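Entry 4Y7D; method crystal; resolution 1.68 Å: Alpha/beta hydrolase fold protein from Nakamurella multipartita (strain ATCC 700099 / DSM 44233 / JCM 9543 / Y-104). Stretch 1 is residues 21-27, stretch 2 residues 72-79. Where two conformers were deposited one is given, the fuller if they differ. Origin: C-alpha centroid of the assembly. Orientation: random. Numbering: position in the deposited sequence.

Stretch 1 (21-27) ARGEVDC
Stretch 2, residues 72-79: FGTPLGSG

Contact between a segment (residues 21-27) whose strand begins at Gly-23 and runs on beyond Cys-27, preceded by loop residues Ala-21 (phi/psi -66/-22) and Arg-22 (-95/1), and a loop (residues 72-79, with a 3-10 segment at 76-78) of the same chain, burying 319 Å² summed over both sides. The stretches run antiparallel: the CA of Gly-23 lies 4.8 Å from the CA of Ser-78, and the CA of Val-25 lies 4.9 Å from the CA of Thr-74. Two direct hydrogen bonds join them, each using a side-chain hydroxyl of the loop and a backbone atom of the strand.

Phe-72 (46/-122, chi1 m, chi2 -38°) starts with its CA-to-CB bond toward the strand, but the end of its side chain leads away and makes no contact. Gly-73 (-86/-5) packs its CA 3.4 Å from Asp-26 OD2; an ideal CB here would fall 2.2 Å from that oxygen, a clash. The CA-to-CB bond of Asp-26 (-90/148, chi1 m, chi2 6°) points toward the loop, and two waters tie its carboxylate to this glycine's backbone: water 4 donates to Asp-26 OD2 (2.7 Å) and accepts from Gly-73 N (2.8 Å), while water 5 donates to Asp-26 OD1 (2.7 Å) and to Gly-73 O (2.8 Å). The CA-to-CB bond of Cys-27 (-156/167, chi1 p) points away.

Thr-74 (-83/118, chi1 m) places OG1 2.9 Å from Asp-26 N, accepting a nearly straight hydrogen bond (169°). The same OG1 lies 3.8 Å from Val-25 CG2 (Val-25 -141/133, chi1 p), and Thr-74 CG2 is 3.7 Å from Glu-24 O. Pro-75 (-68/146, C-gamma endo) brings its CD to 3.5 Å from Glu-24 O (Glu-24 -76/143, chi1 m, chi2 t, chi3 10°).

Leu-76 (-54/-37, chi1 t, chi2 p) is out of reach of the strand. Near Gly-77 (-62/-16), water 2 lies 2.6 Å from Arg-22 O and 3.3 Å from Gly-77 O, in position to donate to either carbonyl. The turn is held by Ser-78 N to Pro-75 O (3.1 Å) and Gly-79 N to Leu-76 O (2.9 Å).

The CA-to-CB bond of Ser-78 (-72/-13, chi1 m) points toward the strand, and OG donates to Glu-24 O at 2.7 Å. An ideal CB on Gly-23 would come within 2.6 Å of this OG, and the backbone angles of Gly-23 (124/179) call for glycine in any case. Water 1 accepts from Arg-22 NE (2.8 Å) and lies 2.7 Å from Ser-78 O; Arg-22 has chi1, chi2 and chi3 all m, chi4 -171°. Gly-79 (166/107) ends the stretch.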

# COMPACT_ATOMS: atom_id res chain seq x y z
N ALA A 21 -6.44 -22.75 -0.24
CA ALA A 21 -6.38 -23.72 0.84
C ALA A 21 -6.47 -23.02 2.18
O ALA A 21 -6.82 -23.67 3.16
CB ALA A 21 -5.08 -24.55 0.75
N ARG A 22 -6.13 -21.72 2.21
CA ARG A 22 -6.22 -20.92 3.46
C ARG A 22 -7.53 -20.15 3.61
O ARG A 22 -7.73 -19.44 4.63
CB ARG A 22 -5.04 -19.99 3.55
CG ARG A 22 -3.67 -20.69 3.65
CD ARG A 22 -3.44 -21.37 4.99
NE ARG A 22 -3.53 -20.39 6.09
CZ ARG A 22 -3.19 -20.67 7.34
NH1 ARG A 22 -2.76 -21.91 7.67
NH2 ARG A 22 -3.30 -19.72 8.29
N GLY A 23 -8.44 -20.28 2.64
CA GLY A 23 -9.74 -19.60 2.63
C GLY A 23 -9.94 -18.78 1.37
O GLY A 23 -9.06 -18.69 0.51
N GLU A 24 -11.10 -18.15 1.28
CA GLU A 24 -11.40 -17.31 0.14
C GLU A 24 -10.67 -15.98 0.22
O GLU A 24 -10.49 -15.42 1.30
CB GLU A 24 -12.92 -17.12 0.01
CG GLU A 24 -13.61 -18.39 -0.49
CD GLU A 24 -15.13 -18.34 -0.48
OE1 GLU A 24 -15.71 -17.26 -0.26
OE2 GLU A 24 -15.74 -19.41 -0.70
N VAL A 25 -10.23 -15.48 -0.93
CA VAL A 25 -9.62 -14.15 -1.01
C VAL A 25 -10.09 -13.49 -2.28
O VAL A 25 -10.09 -14.13 -3.36
CB VAL A 25 -8.05 -14.15 -0.89
CG1 VAL A 25 -7.39 -14.86 -2.06
CG2 VAL A 25 -7.47 -12.75 -0.77
N ASP A 26 -10.52 -12.23 -2.19
CA ASP A 26 -10.91 -11.50 -3.38
C ASP A 26 -9.71 -10.78 -3.98
O ASP A 26 -8.83 -10.25 -3.26
CB ASP A 26 -12.03 -10.51 -3.06
CG ASP A 26 -13.38 -11.15 -2.95
OD1 ASP A 26 -13.53 -12.41 -2.99
OD2 ASP A 26 -14.35 -10.37 -2.85
N CYS A 27 -9.73 -10.67 -5.30
CA CYS A 27 -8.68 -9.94 -5.98
C CYS A 27 -9.15 -9.43 -7.32
O CYS A 27 -10.19 -9.83 -7.83
CB CYS A 27 -7.40 -10.77 -6.08
SG CYS A 27 -7.57 -12.21 -7.09
N PHE A 72 -13.59 -5.38 2.29
CA PHE A 72 -14.56 -5.76 1.27
C PHE A 72 -14.91 -7.23 1.37
O PHE A 72 -15.36 -7.66 2.42
CB PHE A 72 -14.08 -5.35 -0.12
CG PHE A 72 -14.02 -3.85 -0.35
CD1 PHE A 72 -15.00 -3.01 0.18
CD2 PHE A 72 -13.04 -3.29 -1.16
CE1 PHE A 72 -14.94 -1.63 -0.02
CE2 PHE A 72 -13.01 -1.92 -1.41
CZ PHE A 72 -13.97 -1.09 -0.84
N GLY A 73 -14.71 -8.02 0.30
CA GLY A 73 -15.20 -9.40 0.32
C GLY A 73 -14.31 -10.47 0.92
O GLY A 73 -14.74 -11.64 1.01
N THR A 74 -13.09 -10.13 1.32
CA THR A 74 -12.20 -11.14 1.87
C THR A 74 -12.52 -11.31 3.34
O THR A 74 -12.35 -10.37 4.11
CB THR A 74 -10.73 -10.83 1.66
OG1 THR A 74 -10.46 -10.64 0.26
CG2 THR A 74 -9.86 -11.91 2.21
N PRO A 75 -12.94 -12.50 3.76
CA PRO A 75 -13.27 -12.64 5.16
C PRO A 75 -12.06 -12.54 6.06
O PRO A 75 -10.98 -12.96 5.72
CB PRO A 75 -13.91 -14.03 5.27
CG PRO A 75 -13.55 -14.74 4.04
CD PRO A 75 -13.09 -13.76 3.02
N LEU A 76 -12.26 -11.97 7.25
CA LEU A 76 -11.17 -11.89 8.22
C LEU A 76 -10.55 -13.25 8.51
O LEU A 76 -9.32 -13.37 8.67
CB LEU A 76 -11.70 -11.19 9.52
CG LEU A 76 -10.63 -10.83 10.52
CD1 LEU A 76 -9.49 -10.00 9.89
CD2 LEU A 76 -11.25 -10.09 11.70
N GLY A 77 -11.39 -14.29 8.54
CA GLY A 77 -10.96 -15.64 8.84
C GLY A 77 -9.95 -16.23 7.86
O GLY A 77 -9.28 -17.21 8.18
N SER A 78 -9.81 -15.63 6.69
CA SER A 78 -8.79 -16.06 5.74
C SER A 78 -7.36 -15.69 6.18
O SER A 78 -6.37 -16.17 5.60
CB SER A 78 -9.11 -15.50 4.37
OG SER A 78 -10.23 -16.17 3.85
N GLY A 79 -7.24 -14.81 7.19
CA GLY A 79 -5.94 -14.52 7.76
C GLY A 79 -5.96 -13.28 8.64
O GLY A 79 -6.04 -12.16 8.15
O HOH W 1 -4.15 -17.68 6.17
O HOH W 2 -6.98 -19.28 7.07
O HOH W 3 -10.54 -19.94 6.42
O HOH W 4 -13.86 -7.78 -2.38
O HOH W 5 -13.52 -13.60 -0.61